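Local coordinates for S-adenosylmethionine decarboxylase proenzyme (Aquifex aeolicus, PDB 2III), which probably catalyses the decarboxylation of S-adenosylmethionine to S-adenosylmethioninamine, the propylamine donor for spermidine and spermine synthesis, at residues Leu30-Leu40 and Lys89-Gln100; Phe50-Val58 and Ser67-Gly75. All coordinates share one frame; numbering follows the deposited sequence.

Contact 1: residues Leu30-Leu40 and Lys89-Gln100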
# COMPACT_ATOMS: atom_id res chain seq x y z
N LEU A 30 -1.30 12.98 -11.55
CA LEU A 30 -0.29 12.97 -10.51
C LEU A 30 0.56 11.69 -10.51
O LEU A 30 1.78 11.75 -10.61
CB LEU A 30 -0.96 13.13 -9.14
CG LEU A 30 -0.05 13.15 -7.91
CD1 LEU A 30 0.68 14.49 -7.86
CD2 LEU A 30 -0.88 12.96 -6.65
N LEU A 31 -0.10 10.54 -10.40
CA LEU A 31 0.61 9.26 -10.37
C LEU A 31 1.26 8.90 -11.71
O LEU A 31 2.32 8.26 -11.73
CB LEU A 31 -0.34 8.13 -9.93
CG LEU A 31 -0.93 8.19 -8.51
CD1 LEU A 31 -1.54 6.83 -8.16
CD2 LEU A 31 0.14 8.54 -7.50
N GLU A 32 0.65 9.30 -12.82
CA GLU A 32 1.25 9.02 -14.13
C GLU A 32 2.53 9.84 -14.17
O GLU A 32 3.56 9.39 -14.68
CB GLU A 32 0.35 9.48 -15.28
CG GLU A 32 -0.94 8.70 -15.47
CD GLU A 32 -1.69 9.12 -16.72
OE1 GLU A 32 -1.80 10.34 -16.98
OE2 GLU A 32 -2.19 8.22 -17.45
N GLY A 33 2.46 11.04 -13.62
CA GLY A 33 3.60 11.92 -13.60
C GLY A 33 4.71 11.41 -12.70
O GLY A 33 5.90 11.60 -13.01
N ALA A 34 4.34 10.77 -11.59
CA ALA A 34 5.33 10.26 -10.67
C ALA A 34 6.07 9.10 -11.32
O ALA A 34 7.30 9.06 -11.34
CB ALA A 34 4.66 9.80 -9.37
N VAL A 35 5.31 8.16 -11.87
CA VAL A 35 5.86 6.99 -12.53
C VAL A 35 6.88 7.36 -13.60
O VAL A 35 7.97 6.80 -13.63
CB VAL A 35 4.73 6.14 -13.17
CG1 VAL A 35 5.32 5.08 -14.10
CG2 VAL A 35 3.92 5.47 -12.07
N LYS A 36 6.53 8.31 -14.47
CA LYS A 36 7.44 8.73 -15.54
C LYS A 36 8.66 9.46 -14.98
O LYS A 36 9.80 9.19 -15.37
CB LYS A 36 6.70 9.61 -16.55
CG LYS A 36 5.45 8.96 -17.13
CD LYS A 36 4.78 9.79 -18.23
CE LYS A 36 5.61 9.79 -19.52
NZ LYS A 36 4.91 10.46 -20.65
N TYR A 37 8.44 10.39 -14.06
CA TYR A 37 9.53 11.14 -13.46
C TYR A 37 10.51 10.19 -12.76
O TYR A 37 11.72 10.42 -12.79
CB TYR A 37 8.98 12.15 -12.44
CG TYR A 37 10.04 12.87 -11.64
CD1 TYR A 37 10.65 14.03 -12.14
CD2 TYR A 37 10.45 12.40 -10.39
CE1 TYR A 37 11.63 14.70 -11.40
CE2 TYR A 37 11.42 13.06 -9.65
CZ TYR A 37 12.01 14.21 -10.16
OH TYR A 37 12.98 14.86 -9.43
N ALA A 38 9.99 9.14 -12.13
CA ALA A 38 10.85 8.18 -11.42
C ALA A 38 11.37 7.07 -12.32
O ALA A 38 12.12 6.20 -11.87
CB ALA A 38 10.09 7.58 -10.24
N ASN A 39 10.96 7.10 -13.58
CA ASN A 39 11.37 6.10 -14.55
C ASN A 39 10.97 4.70 -14.08
O ASN A 39 11.73 3.73 -14.24
CB ASN A 39 12.88 6.17 -14.77
CG ASN A 39 13.30 5.48 -16.06
OD1 ASN A 39 14.44 5.04 -16.20
ND2 ASN A 39 12.38 5.41 -17.01
N LEU A 40 9.79 4.59 -13.50
CA LEU A 40 9.29 3.31 -13.03
C LEU A 40 8.46 2.69 -14.14
O LEU A 40 7.90 3.39 -14.97
CB LEU A 40 8.43 3.48 -11.78
CG LEU A 40 9.14 3.75 -10.45
CD1 LEU A 40 8.12 4.06 -9.37
CD2 LEU A 40 9.97 2.54 -10.07
N LYS A 89 14.42 5.34 -7.01
CA LYS A 89 13.19 5.52 -7.77
C LYS A 89 12.03 5.78 -6.80
O LYS A 89 11.17 6.62 -7.07
CB LYS A 89 12.89 4.29 -8.64
CG LYS A 89 13.92 4.11 -9.76
CD LYS A 89 13.45 3.17 -10.85
CE LYS A 89 14.42 3.22 -12.04
NZ LYS A 89 13.87 2.51 -13.24
N ALA A 90 12.01 5.07 -5.68
CA ALA A 90 10.96 5.29 -4.69
C ALA A 90 11.05 6.74 -4.21
O ALA A 90 10.05 7.44 -4.12
CB ALA A 90 11.13 4.34 -3.51
N TYR A 91 12.27 7.18 -3.91
CA TYR A 91 12.45 8.54 -3.43
C TYR A 91 12.04 9.58 -4.47
O TYR A 91 11.38 10.56 -4.14
CB TYR A 91 13.89 8.77 -2.99
CG TYR A 91 14.25 8.09 -1.69
CD1 TYR A 91 14.86 6.84 -1.68
CD2 TYR A 91 13.97 8.70 -0.47
CE1 TYR A 91 15.21 6.23 -0.48
CE2 TYR A 91 14.30 8.09 0.73
CZ TYR A 91 14.92 6.85 0.72
OH TYR A 91 15.28 6.25 1.91
N ARG A 92 12.43 9.36 -5.72
CA ARG A 92 12.07 10.30 -6.79
C ARG A 92 10.55 10.37 -6.95
O ARG A 92 9.98 11.46 -7.09
CB ARG A 92 12.72 9.85 -8.11
CG ARG A 92 14.24 9.95 -8.11
CD ARG A 92 14.82 9.50 -9.43
NE ARG A 92 14.38 10.33 -10.55
CZ ARG A 92 14.64 11.63 -10.68
NH1 ARG A 92 14.20 12.31 -11.73
NH2 ARG A 92 15.34 12.27 -9.74
N ALA A 93 9.88 9.22 -6.92
CA ALA A 93 8.44 9.18 -7.06
C ALA A 93 7.77 9.98 -5.95
O ALA A 93 6.84 10.74 -6.21
CB ALA A 93 7.94 7.74 -7.04
N MSE A 94 8.24 9.80 -4.72
CA MSE A 94 7.66 10.52 -3.59
C MSE A 94 7.99 12.01 -3.64
O MSE A 94 7.16 12.84 -3.27
CB MSE A 94 8.13 9.93 -2.25
CG MSE A 94 7.45 10.56 -1.03
SE MSE A 94 5.50 10.33 -1.02
CE MSE A 94 5.41 8.52 -0.28
N ASP A 95 9.19 12.36 -4.10
CA ASP A 95 9.58 13.77 -4.20
C ASP A 95 8.68 14.46 -5.22
O ASP A 95 8.26 15.61 -5.02
CB ASP A 95 11.04 13.93 -4.66
CG ASP A 95 12.05 13.45 -3.62
OD1 ASP A 95 11.69 13.37 -2.43
OD2 ASP A 95 13.21 13.17 -4.00
N TYR A 96 8.40 13.76 -6.31
CA TYR A 96 7.55 14.30 -7.36
C TYR A 96 6.15 14.54 -6.81
O TYR A 96 5.63 15.65 -6.87
CB TYR A 96 7.48 13.33 -8.55
CG TYR A 96 6.59 13.83 -9.66
CD1 TYR A 96 7.03 14.80 -10.57
CD2 TYR A 96 5.27 13.37 -9.78
CE1 TYR A 96 6.18 15.30 -11.56
CE2 TYR A 96 4.42 13.87 -10.76
CZ TYR A 96 4.88 14.83 -11.65
OH TYR A 96 4.04 15.31 -12.62
N ILE A 97 5.54 13.48 -6.27
CA ILE A 97 4.19 13.58 -5.72
C ILE A 97 4.08 14.73 -4.70
O ILE A 97 3.16 15.54 -4.77
CB ILE A 97 3.78 12.24 -5.06
CG1 ILE A 97 3.55 11.19 -6.16
CG2 ILE A 97 2.53 12.43 -4.20
CD1 ILE A 97 3.31 9.78 -5.66
N ILE A 98 5.03 14.81 -3.78
CA ILE A 98 5.00 15.87 -2.78
C ILE A 98 5.10 17.27 -3.40
O ILE A 98 4.33 18.17 -3.04
CB ILE A 98 6.13 15.69 -1.74
CG1 ILE A 98 5.83 14.47 -0.86
CG2 ILE A 98 6.25 16.94 -0.85
CD1 ILE A 98 6.91 14.17 0.16
N THR A 99 6.03 17.47 -4.33
CA THR A 99 6.17 18.79 -4.95
C THR A 99 4.94 19.17 -5.74
O THR A 99 4.57 20.34 -5.77
CB THR A 99 7.38 18.88 -5.90
OG1 THR A 99 7.21 17.94 -6.97
CG2 THR A 99 8.67 18.59 -5.16
N GLN A 100 4.30 18.20 -6.38
CA GLN A 100 3.11 18.51 -7.15
C GLN A 100 1.96 18.89 -6.23
O GLN A 100 1.20 19.81 -6.52
CB GLN A 100 2.70 17.32 -8.01
CG GLN A 100 3.72 16.94 -9.07
CD GLN A 100 4.14 18.13 -9.92
OE1 GLN A 100 3.31 18.75 -10.58
NE2 GLN A 100 5.43 18.45 -9.90
O HOH W 1 13.79 13.90 -6.94
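The Tyr96 side chain is a knob in a hole lined by Leu30, Gly33, Ala34 and Tyr37 of helix 24-37, in the helical layer of a two-layer alpha/beta sandwich. The two helix segments run roughly antiparallel, at 143°, and their axes approach to 8.3 Å. With CG anti to the backbone N (chi1 179°), the Tyr96 ring reaches across the small residues: Gly33 O lies over one face, Leu30 O at the edge, and CD2 rests 3.6 Å from Ala34 CB. Toward the sheet, Ala34 CB and Leu31 CD2 meet the CG1 and CD1 branch of Ile97, while Leu31 also packs on Ile66 and Ile68 of strand 65-71. On the outer side the Arg92 guanidinium stacks over the Tyr37 ring, off-centre, with planes 21° apart, as a cation-pi contact. The bend at chi3 folds the guanidinium back over that ring, where NH1 also donates to Tyr37 O at 3.3 Å. Water 1 bridges Tyr37 OH and Asp95 OD2. Where helix 24-37 ends in a Schellman motif at Asn39, Lys89 stretches past Leu40 CD2, and its NZ bonds Asn39 O at 2.7 Å from above the carbonyl plane.

Contact 2: residues Phe50-Val58 and Ser67-Gly75; sequences FQPHGATGV and SIHTWPEHG
This contact is the open end of an antiparallel beta hairpin, strands 55-61 and 65-71, inside the six-stranded sheet of the sandwich; the predicted autocleavage site lies in the connection at its other end. Gly57 and Ile68 form a hydrogen-bonded pair, each N 2.9 Å from the other's O, flanked by the non-hydrogen-bonded pairs Thr56-His69 and Val58-Ser67. The Thr56 and His69 side chains run alongside each other on one face, His69 CG and Thr56 OG1 each anti to their carbonyl carbon (chi1 -58° and -72°), which brings ND1 and OG1 together. His69 ND1 donates to Thr56 OG1 at 3.0 Å, 4° out of the imidazole plane, while Thr56 CG2 touches CE1. The other ring nitrogen, NE2, is hydrogen-bonded to His65 ND1 of the second subunit, so bonds at both nitrogens hold the ring's rotation. His69 is predicted to be the proton acceptor in processing, and a leucine in its place would probably leave Thr56 OG1 and His65 of the second subunit without these ring partners. Thr70 OG1 takes the place of a main-chain acceptor: it accepts a hydrogen bond from Ala55 N at 3.0 Å and is hydrogen-bonded to Ile21 O. Beyond the strands, the His53 imidazole is sandwiched between Pro52 CG and Pro72 CB, the latter a CH-pi contact at 3.9 Å from the ring centroid. Water 2, at the ring edge, joins His53 ND1 and O to Glu73 OE1.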
# COMPACT_ATOMS: atom_id res chain seq x y z
N PHE A 50 -14.67 8.97 -5.34
CA PHE A 50 -15.59 8.91 -4.21
C PHE A 50 -16.50 10.13 -4.25
O PHE A 50 -16.14 11.15 -4.83
CB PHE A 50 -14.82 8.90 -2.88
CG PHE A 50 -14.12 7.59 -2.60
CD1 PHE A 50 -14.85 6.45 -2.28
CD2 PHE A 50 -12.73 7.50 -2.66
CE1 PHE A 50 -14.21 5.23 -2.04
CE2 PHE A 50 -12.08 6.27 -2.43
CZ PHE A 50 -12.83 5.14 -2.12
N GLN A 51 -17.67 10.00 -3.64
CA GLN A 51 -18.60 11.12 -3.58
C GLN A 51 -18.53 11.67 -2.17
O GLN A 51 -18.35 10.92 -1.21
CB GLN A 51 -20.02 10.64 -3.90
CG GLN A 51 -20.17 10.10 -5.32
CD GLN A 51 -19.80 11.13 -6.39
OE1 GLN A 51 -19.53 10.78 -7.54
NE2 GLN A 51 -19.80 12.40 -6.01
N PRO A 52 -18.68 13.00 -2.01
CA PRO A 52 -18.92 14.01 -3.05
C PRO A 52 -17.62 14.40 -3.72
O PRO A 52 -17.59 15.26 -4.60
CB PRO A 52 -19.50 15.17 -2.26
CG PRO A 52 -18.64 15.13 -1.02
CD PRO A 52 -18.59 13.64 -0.68
N HIS A 53 -16.53 13.77 -3.29
CA HIS A 53 -15.21 14.04 -3.83
C HIS A 53 -14.16 13.15 -3.18
O HIS A 53 -14.46 12.39 -2.25
CB HIS A 53 -14.84 15.51 -3.64
CG HIS A 53 -15.10 16.04 -2.27
ND1 HIS A 53 -14.65 15.40 -1.13
CD2 HIS A 53 -15.72 17.16 -1.84
CE1 HIS A 53 -14.98 16.11 -0.07
NE2 HIS A 53 -15.64 17.18 -0.47
N GLY A 54 -12.93 13.23 -3.66
CA GLY A 54 -11.88 12.42 -3.11
C GLY A 54 -11.72 11.19 -3.98
O GLY A 54 -12.69 10.76 -4.60
N ALA A 55 -10.52 10.63 -4.01
CA ALA A 55 -10.27 9.47 -4.85
C ALA A 55 -9.14 8.56 -4.37
O ALA A 55 -8.30 8.95 -3.56
CB ALA A 55 -9.97 9.94 -6.29
N THR A 56 -9.15 7.34 -4.87
CA THR A 56 -8.12 6.36 -4.58
C THR A 56 -7.40 6.05 -5.89
O THR A 56 -8.01 6.07 -6.97
CB THR A 56 -8.70 5.05 -4.02
OG1 THR A 56 -9.17 5.28 -2.69
CG2 THR A 56 -7.64 3.96 -4.00
N GLY A 57 -6.11 5.81 -5.80
CA GLY A 57 -5.33 5.49 -6.98
C GLY A 57 -4.26 4.50 -6.58
O GLY A 57 -3.59 4.70 -5.57
N VAL A 58 -4.13 3.42 -7.33
CA VAL A 58 -3.12 2.41 -7.04
C VAL A 58 -2.43 1.99 -8.33
O VAL A 58 -3.09 1.80 -9.35
CB VAL A 58 -3.72 1.17 -6.37
CG1 VAL A 58 -4.68 0.49 -7.32
CG2 VAL A 58 -2.60 0.20 -5.96
N SER A 67 0.36 4.09 -4.06
CA SER A 67 -1.05 4.30 -3.78
C SER A 67 -1.29 5.67 -3.19
O SER A 67 -0.38 6.28 -2.62
CB SER A 67 -1.57 3.24 -2.80
OG SER A 67 -0.88 3.33 -1.57
N ILE A 68 -2.52 6.17 -3.35
CA ILE A 68 -2.91 7.45 -2.79
C ILE A 68 -4.41 7.47 -2.53
O ILE A 68 -5.22 7.05 -3.36
CB ILE A 68 -2.56 8.63 -3.72
CG1 ILE A 68 -2.96 9.94 -3.03
CG2 ILE A 68 -3.28 8.48 -5.05
CD1 ILE A 68 -2.50 11.21 -3.75
N HIS A 69 -4.77 7.94 -1.34
CA HIS A 69 -6.15 8.05 -0.91
C HIS A 69 -6.28 9.52 -0.51
O HIS A 69 -5.37 10.07 0.12
CB HIS A 69 -6.38 7.11 0.28
CG HIS A 69 -6.08 5.67 -0.02
ND1 HIS A 69 -6.85 4.90 -0.87
CD2 HIS A 69 -5.08 4.85 0.41
CE1 HIS A 69 -6.35 3.68 -0.94
NE2 HIS A 69 -5.28 3.62 -0.17
N THR A 70 -7.39 10.16 -0.86
CA THR A 70 -7.53 11.58 -0.54
C THR A 70 -8.84 12.01 0.11
O THR A 70 -9.87 11.36 -0.03
CB THR A 70 -7.32 12.44 -1.80
OG1 THR A 70 -8.48 12.37 -2.63
CG2 THR A 70 -6.12 11.95 -2.58
N TRP A 71 -8.76 13.14 0.81
CA TRP A 71 -9.88 13.73 1.52
C TRP A 71 -9.79 15.23 1.32
O TRP A 71 -9.14 15.93 2.09
CB TRP A 71 -9.80 13.43 3.02
CG TRP A 71 -10.03 12.00 3.38
CD1 TRP A 71 -11.21 11.44 3.79
CD2 TRP A 71 -9.07 10.93 3.35
NE1 TRP A 71 -11.04 10.10 4.03
CE2 TRP A 71 -9.74 9.76 3.77
CE3 TRP A 71 -7.71 10.86 3.02
CZ2 TRP A 71 -9.09 8.52 3.86
CZ3 TRP A 71 -7.06 9.62 3.11
CH2 TRP A 71 -7.76 8.47 3.53
N PRO A 72 -10.42 15.73 0.25
CA PRO A 72 -10.40 17.16 -0.05
C PRO A 72 -10.81 18.03 1.15
O PRO A 72 -10.18 19.05 1.42
CB PRO A 72 -11.39 17.27 -1.21
CG PRO A 72 -11.12 16.01 -1.96
CD PRO A 72 -11.04 14.98 -0.86
N GLU A 73 -11.86 17.62 1.86
CA GLU A 73 -12.35 18.41 2.99
C GLU A 73 -11.32 18.60 4.10
O GLU A 73 -11.45 19.50 4.92
CB GLU A 73 -13.62 17.79 3.60
CG GLU A 73 -13.37 16.48 4.37
CD GLU A 73 -13.46 15.24 3.50
OE1 GLU A 73 -12.94 15.26 2.36
OE2 GLU A 73 -14.04 14.23 3.96
N HIS A 74 -10.31 17.73 4.12
CA HIS A 74 -9.25 17.80 5.13
C HIS A 74 -7.91 18.22 4.55
O HIS A 74 -6.91 18.26 5.27
CB HIS A 74 -9.09 16.45 5.82
CG HIS A 74 -10.25 16.06 6.68
ND1 HIS A 74 -11.02 14.94 6.43
CD2 HIS A 74 -10.78 16.65 7.78
CE1 HIS A 74 -11.98 14.86 7.34
NE2 HIS A 74 -11.85 15.88 8.17
N GLY A 75 -7.89 18.55 3.26
CA GLY A 75 -6.64 18.95 2.63
C GLY A 75 -5.61 17.86 2.85
O GLY A 75 -4.41 18.12 2.98
O HOH W 2 -14.02 13.24 0.50

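From the N terminus, strand 3-14 leads into helix 24-37, the first partner of contact 1. The chain then runs through strand 42-49 to the hairpin, where contact 2 closes a short loop of eight residues. Strand 76-84 follows, and helix 87-101 returns to helix 24-37, so that contact 1 closes a 48-residue loop with contact 2 nested inside it. Contact 1 thus pairs the two helices of one layer and contact 2 joins neighbouring strands of the other. Their centres are 18 Å apart, yet they touch through the layer interface: Leu30 CD2 packs 3.8 Å from Ile68 CD1, and Leu31 CD1 reaches both Ile68 CG2 and the Gly57 carbonyl carbon.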